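Long-range contacts in putative L-alanine-DL-glutamate epimerase (Burkholderia xenovorans, PDB 3SN0), which probably acts as a magnesium-dependent racemase or epimerase of the mandelate racemase/muconate lactonizing enzyme family, and holds fumarate beside its metal ion: residues A[120-125]-A[339-344]; A[162-167]-A[216-221]; A[249-254]-A[277-282]; A[288-293]-A[316-321]. All blocks are in the same frame, centred on the assembly; numbering follows the deposited sequence.

Contact 1 of 4, residues A[120-125]-A[339-344]; sequences PVYWSH and LRIMET. With FUM (fumaric acid), chain C.
Strands 120-123 and 342-344 run parallel, pairing Val121 with Met342, Tyr122 with Glu343 and Trp123 with Thr344, their axes 4.7 Å apart at closest and 40° askew. The backbone ladder starts with Met342 N to Pro120 O and ends with a bond from Ser124 N to Thr344 O (2.8 Å). On one face, Tyr122 places CG between its backbone N and carbonyl carbon (chi1 67°), which lays its ring beside Glu343: Glu343 CA stands over the ring face in a CH-pi contact, 3.8 Å from the centroid, while Ile341 CG2 meets the ring edge. A flat aromatic ring suits this place because the extended Glu343 chain can run across it and deliver its carboxylate further on. There Ser124 OG donates to Glu343 OE2 (2.6 Å), meeting it on the anti side, while Glu343 OE1 accepts from Asn319 N, so both oxygens are held. Tyr122 OH bonds Lys163 NZ. His125 NE2 reaches fumarate O7 at 2.9 Å, and its ND1 is held by Asp345, a second-shell group that fixes the ring's rotation. The other face is apolar at Val121, whose CB packs against Thr344 CG2. The selenomethionine at 342 packs against helix 323-335 and, with Val121, touches Leu367 of strand 366-368; Ile341, beside the Tyr122 ring, packs on Ala316 of strand 314-317.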
# COMPACT_ATOMS: atom_id res chain seq x y z
N PRO A 120 11.84 18.24 33.29
CA PRO A 120 10.65 17.75 34.00
C PRO A 120 10.59 16.24 34.07
O PRO A 120 10.92 15.57 33.10
CB PRO A 120 9.49 18.29 33.17
CG PRO A 120 10.06 19.51 32.50
CD PRO A 120 11.47 19.10 32.15
N VAL A 121 10.20 15.72 35.24
CA VAL A 121 10.06 14.30 35.42
C VAL A 121 8.64 13.91 35.71
O VAL A 121 7.80 14.76 36.03
CB VAL A 121 10.97 13.78 36.57
CG1 VAL A 121 12.42 14.09 36.26
CG2 VAL A 121 10.55 14.39 37.93
N TYR A 122 8.36 12.62 35.59
CA TYR A 122 7.23 12.02 36.29
C TYR A 122 7.73 11.04 37.35
O TYR A 122 8.78 10.39 37.19
CB TYR A 122 6.24 11.37 35.35
CG TYR A 122 6.69 10.15 34.59
CD1 TYR A 122 6.51 8.88 35.13
CD2 TYR A 122 7.21 10.25 33.31
CE1 TYR A 122 6.87 7.74 34.43
CE2 TYR A 122 7.58 9.11 32.59
CZ TYR A 122 7.38 7.86 33.15
OH TYR A 122 7.74 6.72 32.46
N TRP A 123 6.97 10.96 38.44
CA TRP A 123 7.23 10.03 39.53
C TRP A 123 6.62 8.70 39.12
O TRP A 123 5.39 8.52 39.11
CB TRP A 123 6.60 10.56 40.83
CG TRP A 123 6.70 9.67 42.04
CD1 TRP A 123 7.01 8.35 42.08
CD2 TRP A 123 6.42 10.06 43.38
NE1 TRP A 123 6.97 7.89 43.37
CE2 TRP A 123 6.59 8.91 44.19
CE3 TRP A 123 6.04 11.27 43.99
CZ2 TRP A 123 6.40 8.93 45.58
CZ3 TRP A 123 5.87 11.29 45.37
CH2 TRP A 123 6.05 10.13 46.15
N SER A 124 7.49 7.78 38.75
CA SER A 124 7.10 6.50 38.20
C SER A 124 6.77 5.49 39.29
O SER A 124 7.11 5.68 40.45
CB SER A 124 8.22 5.98 37.30
OG SER A 124 7.75 4.95 36.46
N HIS A 125 6.13 4.39 38.91
CA HIS A 125 5.77 3.34 39.86
C HIS A 125 5.12 3.92 41.11
O HIS A 125 5.52 3.63 42.23
CB HIS A 125 6.99 2.48 40.17
CG HIS A 125 7.63 1.94 38.93
ND1 HIS A 125 8.74 2.52 38.34
CD2 HIS A 125 7.27 0.93 38.11
CE1 HIS A 125 9.04 1.88 37.23
NE2 HIS A 125 8.16 0.90 37.06
N LEU A 339 12.43 15.89 23.50
CA LEU A 339 12.26 15.19 24.77
C LEU A 339 10.86 15.42 25.31
O LEU A 339 10.48 16.54 25.61
CB LEU A 339 13.29 15.67 25.79
CG LEU A 339 13.29 15.00 27.18
CD1 LEU A 339 13.94 13.64 27.08
CD2 LEU A 339 14.01 15.92 28.19
N ARG A 340 10.10 14.34 25.48
CA ARG A 340 8.76 14.44 26.02
C ARG A 340 8.72 14.76 27.50
O ARG A 340 7.97 15.63 27.92
CB ARG A 340 8.00 13.11 25.82
CG ARG A 340 6.54 13.18 26.30
CD ARG A 340 5.77 14.14 25.43
NE ARG A 340 4.44 14.47 25.93
CZ ARG A 340 4.15 15.44 26.79
NH1 ARG A 340 5.09 16.21 27.34
NH2 ARG A 340 2.87 15.65 27.10
N ILE A 341 9.53 14.02 28.26
CA ILE A 341 9.52 14.01 29.72
C ILE A 341 10.56 12.97 30.15
O ILE A 341 11.00 12.16 29.30
CB ILE A 341 8.12 13.67 30.28
CG1 ILE A 341 8.03 13.97 31.78
CG2 ILE A 341 7.76 12.21 30.05
CD1 ILE A 341 6.58 14.09 32.28
N MSE A 342 10.99 12.98 31.41
CA MSE A 342 11.86 11.92 31.93
C MSE A 342 11.23 11.18 33.10
O MSE A 342 10.69 11.77 34.02
CB MSE A 342 13.25 12.42 32.34
CG MSE A 342 14.20 11.26 32.93
SE MSE A 342 15.89 12.05 32.99
CE MSE A 342 16.63 10.94 34.47
N GLU A 343 11.28 9.86 33.00
CA GLU A 343 10.83 8.98 34.07
C GLU A 343 11.83 8.99 35.19
O GLU A 343 13.04 9.04 34.96
CB GLU A 343 10.74 7.56 33.52
CG GLU A 343 10.26 6.55 34.54
CD GLU A 343 10.24 5.13 34.03
OE1 GLU A 343 10.85 4.82 32.99
OE2 GLU A 343 9.61 4.31 34.71
N THR A 344 11.34 8.91 36.42
CA THR A 344 12.23 8.59 37.51
C THR A 344 11.43 8.00 38.65
O THR A 344 10.26 8.32 38.81
CB THR A 344 13.03 9.83 37.98
OG1 THR A 344 14.19 9.40 38.69
CG2 THR A 344 12.17 10.71 38.87
OXT FUM C . 4.77 -5.13 36.23
C FUM C . 6.02 -4.99 36.20
O FUM C . 6.77 -5.94 36.53
C4 FUM C . 6.65 -3.70 35.82
C5 FUM C . 5.94 -2.63 35.46
C6 FUM C . 6.61 -1.36 35.08
O7 FUM C . 7.86 -1.27 35.20
O8 FUM C . 5.90 -0.41 34.63

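Contact 2 of 4, residues A[162-167]-A[216-221]; sequences IKTNIF and ILLDLN. With MG (magnesium ion), chain B; FUM (fumaric acid), chain C.
The metal and fumarate site gathers where strand 161-168 breaks after Thr164 and the neighbouring parallel barrel strand 215-219 ends. Asp219 OD2 binds the magnesium ion at 2.2 Å, with Glu245, Glu269 and three waters completing the shell. Asp219 OD1 accepts from water 1, itself a metal ligand, and from Asn221 N in an Asx turn, so the short acidic side chain is held at both oxygens. Asn165 and Asn221 bring their amides together almost coplanar, 8° apart: Asn165 ND2 donates to a lone pair of Asn221 OD1 at 3.0 Å. The same ND2 also donates to fumarate O8 (2.9 Å), while Asn221 ND2 makes a weak bond to that oxygen. Amides suit the place, since each can donate to the ligand while one also accepts from the other, and Thr128 holds Asn165 OD1. Lys163 lies with CG against Leu217 CB (3.6 Å) and, in the conformer given, bends at chi3 (79°), which brings NZ, the partner of Tyr122 OH, to a salt bridge with Glu245 OE2. On the other face of the sheet from Lys163 and Leu217, Ile162 and Ile216 meet, against helix 193-210. The backbone bonds from Leu217 N to Ile162 O and from Asp219 N to Thr164 O keep the strands in register, an architecture typical of the enolase-superfamily barrel, whose metal carboxylates stand at strand ends.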
# COMPACT_ATOMS: atom_id res chain seq x y z
N ILE A 162 2.57 11.52 37.55
CA ILE A 162 2.81 10.25 38.23
C ILE A 162 2.36 9.12 37.30
O ILE A 162 1.46 9.34 36.49
CB ILE A 162 2.04 10.16 39.60
CG1 ILE A 162 0.52 10.22 39.38
CG2 ILE A 162 2.50 11.28 40.54
CD1 ILE A 162 -0.30 10.28 40.67
N LYS A 163 2.99 7.95 37.41
CA LYS A 163 2.61 6.79 36.60
C LYS A 163 2.27 5.58 37.44
O LYS A 163 3.07 5.16 38.30
CB LYS A 163 3.71 6.42 35.59
CG LYS A 163 3.23 5.42 34.54
CD LYS A 163 4.21 5.28 33.36
CE LYS A 163 5.40 4.40 33.69
NZ LYS A 163 6.44 4.50 32.64
N THR A 164 1.10 5.02 37.17
CA THR A 164 0.66 3.82 37.85
C THR A 164 0.53 2.65 36.86
O THR A 164 0.72 2.82 35.65
CB THR A 164 -0.67 4.05 38.61
OG1 THR A 164 -0.91 2.91 39.45
CG2 THR A 164 -1.88 4.26 37.66
N ASN A 165 0.20 1.49 37.39
CA ASN A 165 0.04 0.24 36.60
C ASN A 165 -1.35 -0.32 36.91
O ASN A 165 -2.23 0.45 37.23
CB ASN A 165 1.19 -0.73 36.94
CG ASN A 165 2.57 -0.17 36.62
OD1 ASN A 165 3.15 0.60 37.41
ND2 ASN A 165 3.13 -0.57 35.46
N ILE A 166 -1.57 -1.64 36.82
CA ILE A 166 -2.91 -2.18 36.96
C ILE A 166 -3.01 -2.88 38.31
O ILE A 166 -2.17 -3.74 38.61
CB ILE A 166 -3.26 -3.20 35.87
CG1 ILE A 166 -2.98 -2.62 34.48
CG2 ILE A 166 -4.74 -3.62 35.98
CD1 ILE A 166 -2.99 -3.68 33.35
N PHE A 167 -4.05 -2.54 39.08
CA PHE A 167 -4.25 -3.09 40.42
C PHE A 167 -5.65 -3.57 40.65
O PHE A 167 -6.61 -2.95 40.19
CB PHE A 167 -3.86 -2.07 41.49
CG PHE A 167 -2.39 -1.83 41.53
CD1 PHE A 167 -1.58 -2.71 42.19
CD2 PHE A 167 -1.82 -0.78 40.83
CE1 PHE A 167 -0.23 -2.53 42.20
CE2 PHE A 167 -0.46 -0.62 40.82
CZ PHE A 167 0.33 -1.50 41.51
N ILE A 216 -1.67 12.19 35.17
CA ILE A 216 -1.67 10.77 35.48
C ILE A 216 -1.35 9.97 34.22
O ILE A 216 -2.01 10.14 33.18
CB ILE A 216 -3.01 10.33 36.08
CG1 ILE A 216 -3.20 10.97 37.46
CG2 ILE A 216 -3.08 8.82 36.16
CD1 ILE A 216 -4.51 10.65 38.15
N LEU A 217 -0.30 9.16 34.31
CA LEU A 217 0.09 8.24 33.26
C LEU A 217 -0.34 6.83 33.68
O LEU A 217 -0.24 6.46 34.85
CB LEU A 217 1.61 8.26 33.05
CG LEU A 217 2.26 9.54 32.52
CD1 LEU A 217 2.12 10.75 33.48
CD2 LEU A 217 3.70 9.25 32.25
N LEU A 218 -0.76 6.03 32.71
CA LEU A 218 -1.19 4.64 32.98
C LEU A 218 -0.35 3.69 32.14
O LEU A 218 -0.36 3.77 30.93
CB LEU A 218 -2.66 4.46 32.62
CG LEU A 218 -3.26 3.05 32.75
CD1 LEU A 218 -3.09 2.50 34.19
CD2 LEU A 218 -4.72 3.03 32.30
N ASP A 219 0.37 2.79 32.80
CA ASP A 219 1.19 1.81 32.10
C ASP A 219 0.49 0.45 32.16
O ASP A 219 0.29 -0.10 33.24
CB ASP A 219 2.58 1.74 32.72
CG ASP A 219 3.61 1.12 31.80
OD1 ASP A 219 3.22 0.31 30.92
OD2 ASP A 219 4.82 1.42 31.97
N LEU A 220 0.18 -0.09 31.00
CA LEU A 220 -0.46 -1.39 30.87
C LEU A 220 0.54 -2.50 30.49
O LEU A 220 0.17 -3.67 30.41
CB LEU A 220 -1.58 -1.30 29.83
CG LEU A 220 -2.67 -0.25 30.07
CD1 LEU A 220 -3.65 -0.22 28.90
CD2 LEU A 220 -3.40 -0.49 31.39
N ASN A 221 1.81 -2.12 30.31
CA ASN A 221 2.86 -3.05 29.92
C ASN A 221 2.40 -4.02 28.80
O ASN A 221 1.81 -3.57 27.80
CB ASN A 221 3.43 -3.77 31.16
CG ASN A 221 3.92 -2.80 32.21
OD1 ASN A 221 3.18 -2.43 33.13
ND2 ASN A 221 5.17 -2.37 32.08
MG MG B . 6.54 1.10 30.67
OXT FUM C . 4.77 -5.13 36.23
C FUM C . 6.02 -4.99 36.20
O FUM C . 6.77 -5.94 36.53
C4 FUM C . 6.65 -3.70 35.82
C5 FUM C . 5.94 -2.63 35.46
C6 FUM C . 6.61 -1.36 35.08
O7 FUM C . 7.86 -1.27 35.20
O8 FUM C . 5.90 -0.41 34.63
O HOH W 1 5.42 -0.16 29.60
O HOH W 2 7.23 -0.18 32.05
O HOH W 3 7.66 2.62 31.77

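Contact 3 of 4, residues A[249-254]-A[277-282]; sequences YSPQGL and FKPFFD
The Phe280 ring carries Pro251 over one face: Pro251 CG sits above its centre, 4.1 Å from the centroid and 11° off the ring normal, a CH-pi contact. At the rim, close to the ring plane, come Tyr249 CA from across the contact and Phe277 O from its own helix. Phe280 reaches Pro251 because CG lies anti to the carbonyl carbon (chi1 -67°), which sends the ring from helix 273-282 against the first turn of helix 251-259. These are consecutive helices of the outer layer of the enolase-type barrel, following strands 265-267 and 243-245 respectively. Leu254 CD2 approaches the ring obliquely, 4.0 Å from Phe280 CD1, its side chain crossing that of Phe280 at about a right angle. Pro251 CG also touches Pro279 CB at 3.7 Å, so one proline is set against both a ring and another proline. Proline suits the first turn of a helix, where its missing N-H costs nothing; just before it, Ser250 is the N-cap, with OG accepting from Gly253 N at 3.0 Å. Tyr249 points away, its OH bonded to Arg77 O of the third subunit. Nothing polar is exchanged between the two helices here; the contact rests on the fit of carbon surfaces, and weakly polarised proline C-H groups probably suit the electron-rich face of Phe280.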
# COMPACT_ATOMS: atom_id res chain seq x y z
N TYR A 249 4.67 -6.29 20.47
CA TYR A 249 5.51 -6.70 19.37
C TYR A 249 4.74 -6.79 18.05
O TYR A 249 5.23 -7.40 17.09
CB TYR A 249 6.23 -7.99 19.70
CG TYR A 249 7.23 -7.86 20.84
CD1 TYR A 249 8.15 -6.81 20.87
CD2 TYR A 249 7.25 -8.77 21.90
CE1 TYR A 249 9.09 -6.71 21.90
CE2 TYR A 249 8.18 -8.65 22.93
CZ TYR A 249 9.10 -7.62 22.92
OH TYR A 249 10.04 -7.50 23.93
N SER A 250 3.59 -6.15 17.99
CA SER A 250 2.79 -6.09 16.76
C SER A 250 2.58 -4.62 16.36
O SER A 250 1.71 -3.95 16.90
CB SER A 250 1.43 -6.75 16.96
OG SER A 250 0.65 -6.55 15.78
N PRO A 251 3.42 -4.12 15.47
CA PRO A 251 3.27 -2.72 15.10
C PRO A 251 1.88 -2.44 14.49
O PRO A 251 1.30 -1.41 14.76
CB PRO A 251 4.37 -2.48 14.05
CG PRO A 251 5.31 -3.63 14.16
CD PRO A 251 4.65 -4.73 14.94
N GLN A 252 1.35 -3.40 13.72
CA GLN A 252 0.01 -3.21 13.13
C GLN A 252 -1.07 -3.24 14.21
O GLN A 252 -2.02 -2.45 14.16
CB GLN A 252 -0.28 -4.25 12.03
CG GLN A 252 0.44 -3.94 10.73
CD GLN A 252 0.04 -2.58 10.17
OE1 GLN A 252 -1.14 -2.27 10.07
NE2 GLN A 252 1.04 -1.77 9.79
N GLY A 253 -0.92 -4.10 15.20
CA GLY A 253 -1.88 -4.18 16.31
C GLY A 253 -1.84 -2.94 17.19
O GLY A 253 -2.89 -2.37 17.51
N LEU A 254 -0.64 -2.49 17.55
CA LEU A 254 -0.52 -1.26 18.35
C LEU A 254 -1.07 -0.06 17.57
O LEU A 254 -1.79 0.77 18.13
CB LEU A 254 0.91 -1.02 18.80
CG LEU A 254 1.14 0.19 19.72
CD1 LEU A 254 0.33 0.04 21.02
CD2 LEU A 254 2.63 0.37 20.04
N PHE A 277 12.51 0.21 16.06
CA PHE A 277 11.54 1.29 16.24
C PHE A 277 10.81 1.55 14.92
O PHE A 277 9.65 1.94 14.91
CB PHE A 277 12.25 2.59 16.71
CG PHE A 277 12.54 2.62 18.20
CD1 PHE A 277 11.77 3.41 19.05
CD2 PHE A 277 13.56 1.89 18.74
CE1 PHE A 277 12.04 3.46 20.40
CE2 PHE A 277 13.83 1.91 20.11
CZ PHE A 277 13.06 2.71 20.93
N LYS A 278 11.52 1.34 13.82
CA LYS A 278 11.02 1.73 12.49
C LYS A 278 9.63 1.22 12.13
O LYS A 278 8.79 1.99 11.68
CB LYS A 278 12.05 1.34 11.40
CG LYS A 278 11.66 1.74 9.97
CD LYS A 278 12.81 1.41 8.99
CE LYS A 278 12.32 1.04 7.61
NZ LYS A 278 11.41 2.10 7.02
N PRO A 279 9.36 -0.09 12.30
CA PRO A 279 8.03 -0.54 11.90
C PRO A 279 6.90 0.14 12.68
O PRO A 279 5.82 0.36 12.13
CB PRO A 279 8.05 -2.06 12.15
CG PRO A 279 9.36 -2.39 12.69
CD PRO A 279 10.25 -1.19 12.69
N PHE A 280 7.16 0.50 13.93
CA PHE A 280 6.19 1.21 14.74
C PHE A 280 5.99 2.64 14.26
O PHE A 280 4.86 3.10 14.13
CB PHE A 280 6.61 1.21 16.21
CG PHE A 280 6.58 -0.15 16.82
CD1 PHE A 280 5.42 -0.64 17.39
CD2 PHE A 280 7.70 -0.96 16.78
CE1 PHE A 280 5.39 -1.92 17.94
CE2 PHE A 280 7.69 -2.23 17.33
CZ PHE A 280 6.51 -2.71 17.92
N PHE A 281 7.06 3.34 13.93
CA PHE A 281 6.88 4.69 13.43
C PHE A 281 6.21 4.67 12.05
O PHE A 281 5.31 5.48 11.79
CB PHE A 281 8.21 5.45 13.38
CG PHE A 281 8.87 5.67 14.73
CD1 PHE A 281 8.27 5.31 15.92
CD2 PHE A 281 10.10 6.32 14.80
CE1 PHE A 281 8.88 5.53 17.13
CE2 PHE A 281 10.73 6.53 16.01
CZ PHE A 281 10.12 6.15 17.18
N ASP A 282 6.63 3.75 11.18
CA ASP A 282 6.01 3.64 9.84
C ASP A 282 4.51 3.37 9.93
O ASP A 282 3.75 3.81 9.06
CB ASP A 282 6.65 2.52 9.02
CG ASP A 282 8.09 2.83 8.61
OD1 ASP A 282 8.53 3.99 8.73
OD2 ASP A 282 8.77 1.89 8.16

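Contact 4 of 4, residues A[288-293]-A[316-321]; sequences VAIVDT and APHNFY
Asp292 OD1 accepts two side-chain bonds, from His318 ND1 at 2.7 Å and from Tyr321 OH at 2.8 Å, just past the ends of the parallel barrel strands 288-291 and 314-317. The two donors arrive differently. Tyr321 OH donates to the syn lone pair of Asp292 OD1, whereas His318 comes from above the carboxylate, 36° out of its plane, with the imidazole ring turned 86° to it. Asp292 places its carboxylate by setting CG anti to the backbone N (chi1 -166°). One short acid thus fixes a histidine and a tyrosine and, through its other oxygen, a helix start, which makes aspartate apt for this corner. His318 is directed by the bond toward the metal site, where its side chain lies about 4 Å from the magnesium ion and packs on Glu269. Such a histidine-carboxylate pair at strand ends is consistent with the active-site layout of the enolase superfamily. Water 4 accepts from Thr293 N and lies 2.6 Å from His318 O, to which it probably donates. Underneath, the strands are stitched by Ala316 N to Ala289 O, Val291 N to Ala316 O and His318 N to Val291 O. Packing follows the ladder into the barrel: in the conformer given, Ile290 CG2 lies against His318 CB and CD1 is 3.7 Å from Ala316 CB, the single methyl of Ala316 letting the branched Ile290 pack close beside it. Val291, on the opposite face, turns to helix 298-310. At the start of the helix that follows Asp292, the capping bond runs from Trp295 N to Asp292 OD2.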
# COMPACT_ATOMS: atom_id res chain seq x y z
N VAL A 288 4.23 8.83 21.68
CA VAL A 288 5.50 8.99 22.39
C VAL A 288 6.28 7.68 22.33
O VAL A 288 5.72 6.59 22.51
CB VAL A 288 5.26 9.37 23.87
CG1 VAL A 288 6.59 9.48 24.63
CG2 VAL A 288 4.45 10.66 23.98
N ALA A 289 7.57 7.80 22.03
CA ALA A 289 8.49 6.66 22.03
C ALA A 289 9.36 6.66 23.28
O ALA A 289 10.10 7.62 23.56
CB ALA A 289 9.34 6.66 20.78
N ILE A 290 9.25 5.59 24.05
CA ILE A 290 10.12 5.34 25.19
C ILE A 290 11.41 4.71 24.69
O ILE A 290 11.37 3.71 23.96
CB ILE A 290 9.46 4.41 26.23
CG1 ILE A 290 8.08 4.94 26.66
CG2 ILE A 290 10.36 4.25 27.47
CD1 ILE A 290 8.10 6.39 27.14
N VAL A 291 12.56 5.29 25.05
CA VAL A 291 13.86 4.77 24.61
C VAL A 291 14.62 4.31 25.84
O VAL A 291 14.83 5.10 26.76
CB VAL A 291 14.68 5.82 23.86
CG1 VAL A 291 16.02 5.22 23.42
CG2 VAL A 291 13.90 6.33 22.61
N ASP A 292 14.98 3.04 25.90
CA ASP A 292 15.80 2.56 27.02
C ASP A 292 17.27 2.70 26.64
O ASP A 292 17.82 1.90 25.90
CB ASP A 292 15.43 1.13 27.44
CG ASP A 292 16.02 0.76 28.78
OD1 ASP A 292 15.31 0.16 29.62
OD2 ASP A 292 17.19 1.16 29.01
N THR A 293 17.88 3.79 27.12
CA THR A 293 19.26 4.08 26.83
C THR A 293 20.21 3.24 27.68
O THR A 293 21.38 3.09 27.34
CB THR A 293 19.59 5.59 27.05
OG1 THR A 293 19.89 5.83 28.42
CG2 THR A 293 18.44 6.49 26.60
N ALA A 316 10.97 9.62 25.52
CA ALA A 316 11.20 9.65 26.96
C ALA A 316 12.14 8.52 27.38
O ALA A 316 11.92 7.38 26.99
CB ALA A 316 9.88 9.53 27.73
N PRO A 317 13.16 8.83 28.18
CA PRO A 317 14.02 7.74 28.65
C PRO A 317 13.33 6.80 29.62
O PRO A 317 12.48 7.22 30.41
CB PRO A 317 15.15 8.46 29.37
CG PRO A 317 14.79 9.84 29.44
CD PRO A 317 13.67 10.15 28.57
N HIS A 318 13.71 5.52 29.53
CA HIS A 318 13.25 4.50 30.45
C HIS A 318 14.20 4.52 31.65
O HIS A 318 15.37 4.25 31.51
CB HIS A 318 13.30 3.15 29.74
CG HIS A 318 12.45 2.09 30.36
ND1 HIS A 318 12.67 0.74 30.11
CD2 HIS A 318 11.34 2.16 31.13
CE1 HIS A 318 11.75 0.03 30.74
NE2 HIS A 318 10.92 0.86 31.35
N ASN A 319 13.69 4.88 32.81
CA ASN A 319 14.55 5.13 33.96
C ASN A 319 13.88 4.75 35.26
O ASN A 319 13.11 5.53 35.81
CB ASN A 319 14.92 6.62 34.00
CG ASN A 319 15.91 6.93 35.09
OD1 ASN A 319 16.97 6.31 35.15
ND2 ASN A 319 15.57 7.89 35.97
N PHE A 320 14.21 3.56 35.77
CA PHE A 320 13.56 3.01 36.97
C PHE A 320 14.52 2.10 37.74
O PHE A 320 14.13 1.08 38.30
CB PHE A 320 12.27 2.26 36.60
CG PHE A 320 12.47 1.02 35.76
CD1 PHE A 320 12.14 -0.24 36.26
CD2 PHE A 320 12.92 1.11 34.45
CE1 PHE A 320 12.32 -1.39 35.47
CE2 PHE A 320 13.11 -0.03 33.68
CZ PHE A 320 12.81 -1.27 34.19
N TYR A 321 15.78 2.49 37.74
CA TYR A 321 16.84 1.72 38.39
C TYR A 321 17.52 2.59 39.45
O TYR A 321 16.85 3.38 40.12
CB TYR A 321 17.82 1.24 37.33
CG TYR A 321 17.25 0.74 35.99
CD1 TYR A 321 16.84 -0.58 35.84
CD2 TYR A 321 17.19 1.59 34.86
CE1 TYR A 321 16.35 -1.06 34.60
CE2 TYR A 321 16.70 1.14 33.62
CZ TYR A 321 16.30 -0.19 33.48
OH TYR A 321 15.83 -0.65 32.25
O HOH W 4 16.87 4.86 29.52

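Overall arrangement
Contact 1 spans the longest stretch of chain, and contacts 2, 3 and 4 follow one another inside the loop it closes. Contacts 2 and 4 lie on the same barrel sheet, whose strands here are parallel, joining strands 161-168 with 215-219 and 288-291 with 314-317; their centres are 15 Å apart. Contact 1, its centre 9 Å from that of contact 4 and 13 Å from that of contact 2, touches both, through Asn319 N to Glu343 OE1 and Lys163 NZ to Tyr122 OH. These three surround the fumarate and magnesium site. Contact 3 lies on the outer helices, its centre 17 Å from that of contact 4, which its helix 273-282 meets through Phe277 and Phe281.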